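Putative adenosine kinase (Schistosoma mansoni, PDB 3VAS) probably catalyses the ATP-dependent phosphorylation of adenosine to AMP, as an adenosine kinase of the ribokinase (pfkB) family, and is captured here with adenosine bound. Local coordinates at residues A[40-45]-A[71-76]; A[81-86]-A[318-323]; A[141-146]-A[150-155]. All coordinates share one frame; numbering follows the deposited sequence.

Contact 1 of 3, residues A[40-45]-A[71-76]; sequences DADDFM and QKKKKL
The carboxylate of Asp42 is the flat group that meets the other segment, and it does so through its two oxygens, with the ammonium group of Lys73 across both. NZ of Lys73 lies 2.7 Å from OD2 of Asp42, on the syn lone pair of that oxygen, and makes a second, weak bond of 3.1 Å to OD1 of Asp42, so the salt bridge is forked but lopsided. Within 40-45 the other flat group, the ring of Phe44, has CG of Met45 3.8 Å above one face, displaced toward the rim. Asp42 and Lys73 approach from opposite directions. The lysine chain is bent at chi2 (66°) and straight beyond it, a shape that carries its methylenes past the backbone of Asp40, with CE of Lys73 3.9 Å from O of Asp40. A long aliphatic chain with a charged end suits this place, since it also packs on Val39. A water joins the backbones: it accepts from N of Asp40 at 3.0 Å and donates to O of Lys74 at 2.9 Å, with a weak bond to O of Lys75. Asp42 O also accepts from Met45 N, closing the turn that leads into helix 44-48. This is a surface salt bridge between two loops of a ribokinase-family kinase, joining the exit of strand 27-40 to the connection between helix 65-70 and strand 77-81.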
loop_
_atom_site.group_PDB
_atom_site.type_symbol
_atom_site.label_atom_id
_atom_site.label_comp_id
_atom_site.label_asym_id
_atom_site.label_seq_id
_atom_site.Cartn_x
_atom_site.Cartn_y
_atom_site.Cartn_z
ATOM N N ASP A 40 0.566 -21.322 -7.491
ATOM C CA ASP A 40 0.277 -22.347 -6.499
ATOM C C ASP A 40 1.585 -23.033 -6.116
ATOM O O ASP A 40 2.129 -23.834 -6.881
ATOM C CB ASP A 40 -0.724 -23.366 -7.043
ATOM C CG ASP A 40 -2.124 -22.794 -7.177
ATOM O OD1 ASP A 40 -2.461 -21.858 -6.418
ATOM O OD2 ASP A 40 -2.888 -23.282 -8.038
ATOM N N ALA A 41 2.089 -22.704 -4.932
ATOM C CA ALA A 41 3.403 -23.168 -4.505
ATOM C C ALA A 41 3.348 -24.502 -3.769
ATOM O O ALA A 41 2.397 -24.785 -3.037
ATOM C CB ALA A 41 4.072 -22.116 -3.634
ATOM N N ASP A 42 4.378 -25.316 -3.972
ATOM C CA ASP A 42 4.534 -26.560 -3.234
ATOM C C ASP A 42 5.024 -26.245 -1.827
ATOM O O ASP A 42 5.617 -25.193 -1.590
ATOM C CB ASP A 42 5.529 -27.484 -3.940
ATOM C CG ASP A 42 5.251 -27.615 -5.430
ATOM O OD1 ASP A 42 4.441 -28.487 -5.816
ATOM O OD2 ASP A 42 5.850 -26.845 -6.215
ATOM N N ASP A 43 4.784 -27.161 -0.899
ATOM C CA ASP A 43 5.100 -26.927 0.505
ATOM C C ASP A 43 6.595 -26.768 0.777
ATOM O O ASP A 43 6.980 -26.072 1.719
ATOM C CB ASP A 43 4.516 -28.043 1.375
ATOM C CG ASP A 43 3.032 -28.251 1.132
ATOM O OD1 ASP A 43 2.229 -27.421 1.610
ATOM O OD2 ASP A 43 2.668 -29.244 0.464
ATOM N N PHE A 44 7.434 -27.401 -0.040
ATOM C CA PHE A 44 8.880 -27.318 0.175
ATOM C C PHE A 44 9.406 -25.900 -0.015
ATOM O O PHE A 44 10.390 -25.512 0.612
ATOM C CB PHE A 44 9.656 -28.323 -0.697
ATOM C CG PHE A 44 9.711 -27.972 -2.170
ATOM C CD1 PHE A 44 10.621 -27.037 -2.649
ATOM C CD2 PHE A 44 8.883 -28.614 -3.080
ATOM C CE1 PHE A 44 10.679 -26.726 -4.000
ATOM C CE2 PHE A 44 8.940 -28.311 -4.435
ATOM C CZ PHE A 44 9.838 -27.364 -4.894
ATOM N N MET A 45 8.736 -25.139 -0.878
ATOM C CA MET A 45 9.165 -23.788 -1.238
ATOM C C MET A 45 9.307 -22.874 -0.026
ATOM O O MET A 45 10.224 -22.055 0.035
ATOM C CB MET A 45 8.188 -23.164 -2.238
ATOM C CG MET A 45 8.140 -23.860 -3.586
ATOM S SD MET A 45 9.557 -23.452 -4.616
ATOM C CE MET A 45 9.327 -21.693 -4.810
ATOM N N GLN A 71 8.725 -20.221 -12.511
ATOM C CA GLN A 71 8.469 -20.074 -13.939
ATOM C C GLN A 71 8.339 -21.441 -14.610
ATOM O O GLN A 71 7.966 -21.543 -15.780
ATOM C CB GLN A 71 9.577 -19.249 -14.598
ATOM C CG GLN A 71 9.130 -18.481 -15.829
ATOM C CD GLN A 71 7.989 -17.519 -15.536
ATOM O OE1 GLN A 71 6.998 -17.476 -16.266
ATOM N NE2 GLN A 71 8.127 -16.737 -14.467
ATOM N N LYS A 72 8.646 -22.492 -13.857
ATOM C CA LYS A 72 8.512 -23.856 -14.350
ATOM C C LYS A 72 7.137 -24.405 -13.988
ATOM O O LYS A 72 6.743 -25.482 -14.433
ATOM C CB LYS A 72 9.615 -24.738 -13.766
ATOM C CG LYS A 72 11.007 -24.310 -14.189
ATOM C CD LYS A 72 12.085 -25.053 -13.429
ATOM C CE LYS A 72 13.454 -24.724 -13.995
ATOM N NZ LYS A 72 13.569 -25.151 -15.420
ATOM N N LYS A 73 6.412 -23.647 -13.177
ATOM C CA LYS A 73 5.076 -24.032 -12.757
ATOM C C LYS A 73 4.058 -23.606 -13.807
ATOM O O LYS A 73 4.204 -22.557 -14.434
ATOM C CB LYS A 73 4.742 -23.377 -11.417
ATOM C CG LYS A 73 4.015 -24.283 -10.447
ATOM C CD LYS A 73 4.905 -25.435 -10.014
ATOM C CE LYS A 73 4.166 -26.382 -9.080
ATOM N NZ LYS A 73 5.017 -27.537 -8.674
ATOM N N LYS A 74 3.033 -24.427 -14.005
ATOM C CA LYS A 74 1.916 -24.054 -14.863
ATOM C C LYS A 74 0.956 -23.166 -14.081
ATOM O O LYS A 74 1.180 -22.904 -12.898
ATOM C CB LYS A 74 1.189 -25.300 -15.370
ATOM C CG LYS A 74 2.038 -26.198 -16.252
ATOM C CD LYS A 74 1.271 -27.437 -16.688
ATOM C CE LYS A 74 2.085 -28.274 -17.671
ATOM N NZ LYS A 74 3.427 -28.638 -17.131
ATOM N N LYS A 75 -0.098 -22.697 -14.743
ATOM C CA LYS A 75 -1.159 -21.932 -14.089
ATOM C C LYS A 75 -0.683 -20.619 -13.461
ATOM O O LYS A 75 -1.284 -20.132 -12.500
ATOM C CB LYS A 75 -1.860 -22.785 -13.023
ATOM C CG LYS A 75 -2.795 -23.853 -13.562
ATOM C CD LYS A 75 -4.164 -23.276 -13.876
ATOM C CE LYS A 75 -5.196 -24.378 -14.062
ATOM N NZ LYS A 75 -4.836 -25.302 -15.176
ATOM N N LEU A 76 0.392 -20.048 -13.994
ATOM C CA LEU A 76 0.884 -18.773 -13.487
ATOM C C LEU A 76 -0.087 -17.643 -13.813
ATOM O O LEU A 76 -0.587 -17.546 -14.931
ATOM C CB LEU A 76 2.267 -18.455 -14.060
ATOM C CG LEU A 76 3.458 -19.243 -13.515
ATOM C CD1 LEU A 76 4.726 -18.885 -14.275
ATOM C CD2 LEU A 76 3.638 -18.980 -12.034
HETATM O O HOH W 1 0.391 -21.672 -10.449
#

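Contact 2 of 3, residues A[81-86]-A[318-323]; sequences GGATLN and AGDAFA. With ADN (adenosine), chain C.
One carboxylate oxygen, OD2 of Asp320, serves two donors at once: the amide of Asn86 and the 5'-hydroxyl of bound adenosine. The two segments thus meet around the substrate, at the N-terminal ends of helices 83-95 and 318-330, in the nucleoside site of the ribokinase fold. ND2 of Asn86 reaches OD2 of Asp320 over 3.1 Å in a nearly straight bond (170°). The oxygen lies close to the amide plane, whereas the donor meets the carboxylate on its anti side, 28° out of plane; amide and carboxylate are turned 50° apart. O5' of adenosine donates to OD2 of Asp320 at 2.7 Å, the hydroxyl that the kinase phosphorylates. In this family the aspartate at this position is the probable catalytic base, and the bond fits that role. The same ND2 of Asn86 also donates to O3' of adenosine, so an asparagine, with two N-H groups on one nitrogen, suits a place between sugar and acid. In Asp320 CG lies opposite its own carbonyl carbon, which extends the carboxylate toward helix 83-95. Glycines precede that helix for good reason: a CB on Gly81 would run into O2' of adenosine, and Gly82, the N-cap, has backbone angles that favour glycine. Main-chain N-H groups here grip the ligand, Gly82 N to O2' and Ala83 N to N3 of adenosine, the latter over 3.2 Å. Ala83 is small enough to fit between base and acid, its CB 3.7 Å from OD1 of Asp320. That oxygen has its own partner, a water donating to OD1 of Asp320 at 2.6 Å and, weakly, to O of Ala83.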
loop_
_atom_site.group_PDB
_atom_site.type_symbol
_atom_site.label_atom_id
_atom_site.label_comp_id
_atom_site.label_asym_id
_atom_site.label_seq_id
_atom_site.Cartn_x
_atom_site.Cartn_y
_atom_site.Cartn_z
ATOM N N GLY A 81 0.815 -5.161 -9.952
ATOM C CA GLY A 81 0.831 -5.044 -8.504
ATOM C C GLY A 81 1.472 -3.752 -8.031
ATOM O O GLY A 81 1.478 -2.750 -8.748
ATOM N N GLY A 82 2.023 -3.775 -6.821
ATOM C CA GLY A 82 2.547 -2.571 -6.198
ATOM C C GLY A 82 1.526 -1.982 -5.236
ATOM O O GLY A 82 0.426 -1.592 -5.645
ATOM N N ALA A 83 1.894 -1.913 -3.959
ATOM C CA ALA A 83 0.960 -1.546 -2.902
ATOM C C ALA A 83 0.316 -0.173 -3.105
ATOM O O ALA A 83 -0.905 -0.044 -3.043
ATOM C CB ALA A 83 1.639 -1.624 -1.536
ATOM N N THR A 84 1.137 0.842 -3.349
ATOM C CA THR A 84 0.633 2.197 -3.531
ATOM C C THR A 84 -0.227 2.281 -4.786
ATOM O O THR A 84 -1.291 2.899 -4.780
ATOM C CB THR A 84 1.774 3.231 -3.630
ATOM O OG1 THR A 84 2.581 3.185 -2.446
ATOM C CG2 THR A 84 1.210 4.644 -3.807
ATOM N N LEU A 85 0.239 1.644 -5.857
ATOM C CA LEU A 85 -0.477 1.661 -7.121
ATOM C C LEU A 85 -1.841 0.971 -7.001
ATOM O O LEU A 85 -2.833 1.476 -7.524
ATOM C CB LEU A 85 0.371 1.049 -8.248
ATOM C CG LEU A 85 -0.311 0.952 -9.618
ATOM C CD1 LEU A 85 -0.843 2.316 -10.075
ATOM C CD2 LEU A 85 0.624 0.353 -10.674
ATOM N N ASN A 86 -1.883 -0.168 -6.306
ATOM C CA ASN A 86 -3.142 -0.864 -6.043
ATOM C C ASN A 86 -4.174 0.071 -5.401
ATOM O O ASN A 86 -5.313 0.176 -5.863
ATOM C CB ASN A 86 -2.931 -2.074 -5.121
ATOM C CG ASN A 86 -2.256 -3.253 -5.812
ATOM O OD1 ASN A 86 -2.139 -3.303 -7.039
ATOM N ND2 ASN A 86 -1.829 -4.228 -5.013
ATOM N N ALA A 318 -5.840 -7.104 0.106
ATOM C CA ALA A 318 -7.002 -6.653 0.873
ATOM C C ALA A 318 -6.732 -5.366 1.647
ATOM O O ALA A 318 -7.587 -4.482 1.713
ATOM C CB ALA A 318 -7.474 -7.752 1.820
ATOM N N GLY A 319 -5.544 -5.271 2.236
ATOM C CA GLY A 319 -5.128 -4.073 2.944
ATOM C C GLY A 319 -5.034 -2.858 2.035
ATOM O O GLY A 319 -5.394 -1.750 2.437
ATOM N N ASP A 320 -4.541 -3.068 0.814
ATOM C CA ASP A 320 -4.442 -1.996 -0.168
ATOM C C ASP A 320 -5.835 -1.512 -0.549
ATOM O O ASP A 320 -6.066 -0.310 -0.699
ATOM C CB ASP A 320 -3.712 -2.468 -1.429
ATOM C CG ASP A 320 -2.314 -2.994 -1.144
ATOM O OD1 ASP A 320 -1.689 -2.565 -0.147
ATOM O OD2 ASP A 320 -1.837 -3.843 -1.929
ATOM N N ALA A 321 -6.752 -2.460 -0.719
ATOM C CA ALA A 321 -8.135 -2.148 -1.065
ATOM C C ALA A 321 -8.812 -1.423 0.089
ATOM O O ALA A 321 -9.542 -0.452 -0.116
ATOM C CB ALA A 321 -8.894 -3.420 -1.392
ATOM N N PHE A 322 -8.562 -1.909 1.302
ATOM C CA PHE A 322 -9.121 -1.301 2.498
ATOM C C PHE A 322 -8.796 0.186 2.533
ATOM O O PHE A 322 -9.675 1.012 2.757
ATOM C CB PHE A 322 -8.590 -1.988 3.760
ATOM C CG PHE A 322 -9.167 -1.436 5.035
ATOM C CD1 PHE A 322 -10.304 -2.004 5.600
ATOM C CD2 PHE A 322 -8.582 -0.344 5.664
ATOM C CE1 PHE A 322 -10.845 -1.495 6.777
ATOM C CE2 PHE A 322 -9.117 0.169 6.840
ATOM C CZ PHE A 322 -10.251 -0.404 7.395
ATOM N N ALA A 323 -7.528 0.517 2.308
ATOM C CA ALA A 323 -7.097 1.908 2.301
ATOM C C ALA A 323 -7.815 2.714 1.218
ATOM O O ALA A 323 -8.284 3.822 1.476
ATOM C CB ALA A 323 -5.571 2.002 2.130
HETATM O "O5'" ADN C . -0.509 -5.862 -0.679
HETATM C "C5'" ADN C . -0.175 -6.807 -1.695
HETATM C "C4'" ADN C . 0.655 -6.172 -2.783
HETATM O "O4'" ADN C . 1.910 -5.732 -2.242
HETATM C "C3'" ADN C . 1.012 -7.067 -3.976
HETATM O "O3'" ADN C . 0.254 -6.666 -5.119
HETATM C "C2'" ADN C . 2.509 -6.780 -4.232
HETATM O "O2'" ADN C . 2.828 -6.468 -5.571
HETATM C "C1'" ADN C . 2.802 -5.598 -3.307
HETATM N N9 ADN C . 4.172 -5.549 -2.796
HETATM C C8 ADN C . 4.873 -6.555 -2.308
HETATM N N7 ADN C . 6.204 -6.033 -1.953
HETATM C C5 ADN C . 6.234 -4.644 -2.276
HETATM C C6 ADN C . 7.229 -3.678 -2.153
HETATM N N6 ADN C . 8.513 -4.036 -1.612
HETATM N N1 ADN C . 6.979 -2.375 -2.563
HETATM C C2 ADN C . 5.756 -2.030 -3.081
HETATM N N3 ADN C . 4.774 -2.979 -3.199
HETATM C C4 ADN C . 5.041 -4.308 -2.785
HETATM O O HOH W 2 -1.297 0.001 -0.106
#

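Contact 3 of 3, residues A[141-146]-A[150-155]; sequences VAVLVS and RSMVTY. With ADN (adenosine), chain C.
Val141, Met152 and Thr154 send their side chains to one face of an antiparallel beta hairpin, the face turned to adenosine, and Val143 continues the row. Strands 138-145 and 150-157 form this hairpin, with short-segment axes 169° apart. Val143 and Met152, a non-hydrogen-bonded pair, lie side by side and point the same way, CG2 of Val143 3.9 Å from CG of Met152. Val141 slants across Met152 instead, its CG1 3.8 Å from CB of Met152. Beta-branched valines are at home in such extended chains, and the unbranched chain of Met152 runs straight through chi2 (178°), which carries SD of Met152 out to 4.0 Å from C8 of adenosine. Val141 also crosses Thr154 at a slant. Its CG1 is anti to the backbone N, chi1 -176°, which leaves CG2 beside that nitrogen, where it approaches both the threonine hydroxyl and O2' of the ribose. The opposite face carries Ala142, Leu144, Ser151 and Val153; Leu144 packs on Ile66 and Ala142 on Tyr67 of helix 65-70, while OG of Ser151 bonds to O of Lys52. Four backbone bonds tie the strands together. Ala142 N gives to Val153 O at 2.8 Å and Val153 N returns to Ala142 O, while Leu144 and Ser151 exchange a second pair, longer from Ser151 N to Leu144 O (3.1 Å). CA of Met152 adds a C-H...O contact to O of Ala142. Threonine suits the base-facing end because it offers a methyl and a hydroxyl together: CG2 of Thr154 is 3.7 Å from N6 of adenosine, and OG1 of Thr154 is 2.8 Å from N7 of adenosine.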
loop_
_atom_site.group_PDB
_atom_site.type_symbol
_atom_site.label_atom_id
_atom_site.label_comp_id
_atom_site.label_asym_id
_atom_site.label_seq_id
_atom_site.Cartn_x
_atom_site.Cartn_y
_atom_site.Cartn_z
ATOM N N VAL A 141 7.023 -9.421 -8.062
ATOM C CA VAL A 141 6.760 -10.067 -6.783
ATOM C C VAL A 141 6.380 -11.523 -7.015
ATOM O O VAL A 141 5.448 -11.820 -7.757
ATOM C CB VAL A 141 5.613 -9.376 -6.013
ATOM C CG1 VAL A 141 5.431 -10.020 -4.640
ATOM C CG2 VAL A 141 5.878 -7.881 -5.873
ATOM N N ALA A 142 7.114 -12.441 -6.401
ATOM C CA ALA A 142 6.696 -13.828 -6.428
ATOM C C ALA A 142 5.662 -13.985 -5.330
ATOM O O ALA A 142 5.978 -13.824 -4.151
ATOM C CB ALA A 142 7.874 -14.757 -6.197
ATOM N N VAL A 143 4.419 -14.262 -5.718
ATOM C CA VAL A 143 3.352 -14.456 -4.742
ATOM C C VAL A 143 3.036 -15.943 -4.639
ATOM O O VAL A 143 2.409 -16.522 -5.526
ATOM C CB VAL A 143 2.088 -13.657 -5.105
ATOM C CG1 VAL A 143 1.046 -13.762 -3.993
ATOM C CG2 VAL A 143 2.446 -12.200 -5.365
ATOM N N LEU A 144 3.490 -16.557 -3.554
ATOM C CA LEU A 144 3.383 -18.002 -3.389
ATOM C C LEU A 144 2.111 -18.383 -2.640
ATOM O O LEU A 144 1.969 -18.100 -1.452
ATOM C CB LEU A 144 4.614 -18.541 -2.662
ATOM C CG LEU A 144 5.803 -18.953 -3.536
ATOM C CD1 LEU A 144 6.259 -17.832 -4.461
ATOM C CD2 LEU A 144 6.952 -19.433 -2.666
ATOM N N VAL A 145 1.181 -19.022 -3.341
ATOM C CA VAL A 145 -0.102 -19.360 -2.741
ATOM C C VAL A 145 -0.230 -20.853 -2.441
ATOM O O VAL A 145 0.085 -21.697 -3.284
ATOM C CB VAL A 145 -1.281 -18.900 -3.632
ATOM C CG1 VAL A 145 -2.611 -19.364 -3.048
ATOM C CG2 VAL A 145 -1.264 -17.383 -3.795
ATOM N N SER A 146 -0.675 -21.169 -1.231
ATOM C CA SER A 146 -1.033 -22.538 -0.890
ATOM C C SER A 146 -2.128 -22.533 0.168
ATOM O O SER A 146 -2.450 -21.491 0.739
ATOM C CB SER A 146 0.189 -23.324 -0.405
ATOM O OG SER A 146 0.732 -22.754 0.771
ATOM N N ARG A 150 0.479 -18.191 2.525
ATOM C CA ARG A 150 0.702 -17.267 1.420
ATOM C C ARG A 150 1.886 -16.369 1.782
ATOM O O ARG A 150 2.034 -15.947 2.933
ATOM C CB ARG A 150 -0.557 -16.458 1.078
ATOM C CG ARG A 150 -0.802 -15.236 1.946
ATOM C CD ARG A 150 -1.111 -14.009 1.094
ATOM N NE ARG A 150 -1.287 -12.801 1.902
ATOM C CZ ARG A 150 -0.291 -12.016 2.307
ATOM N NH1 ARG A 150 0.965 -12.309 1.987
ATOM N NH2 ARG A 150 -0.550 -10.939 3.036
ATOM N N SER A 151 2.746 -16.101 0.805
ATOM C CA SER A 151 3.997 -15.416 1.081
ATOM C C SER A 151 4.531 -14.731 -0.172
ATOM O O SER A 151 4.381 -15.242 -1.286
ATOM C CB SER A 151 5.024 -16.417 1.626
ATOM O OG SER A 151 6.049 -15.767 2.359
ATOM N N MET A 152 5.160 -13.577 0.017
ATOM C CA MET A 152 5.682 -12.798 -1.102
ATOM C C MET A 152 7.192 -12.592 -1.038
ATOM O O MET A 152 7.747 -12.301 0.022
ATOM C CB MET A 152 4.989 -11.435 -1.173
ATOM C CG MET A 152 3.548 -11.510 -1.641
ATOM S SD MET A 152 2.761 -9.893 -1.666
ATOM C CE MET A 152 2.778 -9.472 0.075
ATOM N N VAL A 153 7.848 -12.741 -2.187
ATOM C CA VAL A 153 9.254 -12.382 -2.327
ATOM C C VAL A 153 9.391 -11.335 -3.428
ATOM O O VAL A 153 9.106 -11.605 -4.596
ATOM C CB VAL A 153 10.136 -13.602 -2.645
ATOM C CG1 VAL A 153 11.617 -13.204 -2.646
ATOM C CG2 VAL A 153 9.879 -14.714 -1.638
ATOM N N THR A 154 9.826 -10.140 -3.047
ATOM C CA THR A 154 9.835 -9.004 -3.954
ATOM C C THR A 154 11.220 -8.663 -4.493
ATOM O O THR A 154 12.165 -8.481 -3.729
ATOM C CB THR A 154 9.274 -7.753 -3.262
ATOM O OG1 THR A 154 7.924 -8.007 -2.861
ATOM C CG2 THR A 154 9.306 -6.559 -4.202
ATOM N N TYR A 155 11.327 -8.592 -5.816
ATOM C CA TYR A 155 12.518 -8.062 -6.473
ATOM C C TYR A 155 12.174 -6.681 -7.024
ATOM O O TYR A 155 11.473 -6.562 -8.027
ATOM C CB TYR A 155 12.984 -8.981 -7.607
ATOM C CG TYR A 155 14.278 -8.518 -8.252
ATOM C CD1 TYR A 155 15.493 -8.671 -7.595
ATOM C CD2 TYR A 155 14.282 -7.918 -9.506
ATOM C CE1 TYR A 155 16.676 -8.242 -8.165
ATOM C CE2 TYR A 155 15.467 -7.484 -10.088
ATOM C CZ TYR A 155 16.659 -7.653 -9.411
ATOM O OH TYR A 155 17.845 -7.231 -9.972
HETATM O "O5'" ADN C . -0.509 -5.862 -0.679
HETATM C "C5'" ADN C . -0.175 -6.807 -1.695
HETATM C "C4'" ADN C . 0.655 -6.172 -2.783
HETATM O "O4'" ADN C . 1.910 -5.732 -2.242
HETATM C "C3'" ADN C . 1.012 -7.067 -3.976
HETATM O "O3'" ADN C . 0.254 -6.666 -5.119
HETATM C "C2'" ADN C . 2.509 -6.780 -4.232
HETATM O "O2'" ADN C . 2.828 -6.468 -5.571
HETATM C "C1'" ADN C . 2.802 -5.598 -3.307
HETATM N N9 ADN C . 4.172 -5.549 -2.796
HETATM C C8 ADN C . 4.873 -6.555 -2.308
HETATM N N7 ADN C . 6.204 -6.033 -1.953
HETATM C C5 ADN C . 6.234 -4.644 -2.276
HETATM C C6 ADN C . 7.229 -3.678 -2.153
HETATM N N6 ADN C . 8.513 -4.036 -1.612
HETATM N N1 ADN C . 6.979 -2.375 -2.563
HETATM C C2 ADN C . 5.756 -2.030 -3.081
HETATM N N3 ADN C . 4.774 -2.979 -3.199
HETATM C C4 ADN C . 5.041 -4.308 -2.785
#

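Contacts 2 and 3 both touch the adenosine, though not each other: their nearest atoms are about 6 Å apart and their centres 15 Å. Contact 2 holds the ribose and N3 of the base, whereas contact 3 supplies Thr154 beside N7 and Val141 beside O2'. Asp36 and Asn32 add further hydrogen bonds to the ligand. Contact 1 is peripheral, its centre 24 Å from that of contact 2, but it touches contact 3: N of Ala41 lies 2.8 Å from O of Val145, a probable hydrogen bond, and Met45 packs on Leu144. In sequence, contact 3 is nested inside the loop closed by contact 2, while contact 1 precedes both.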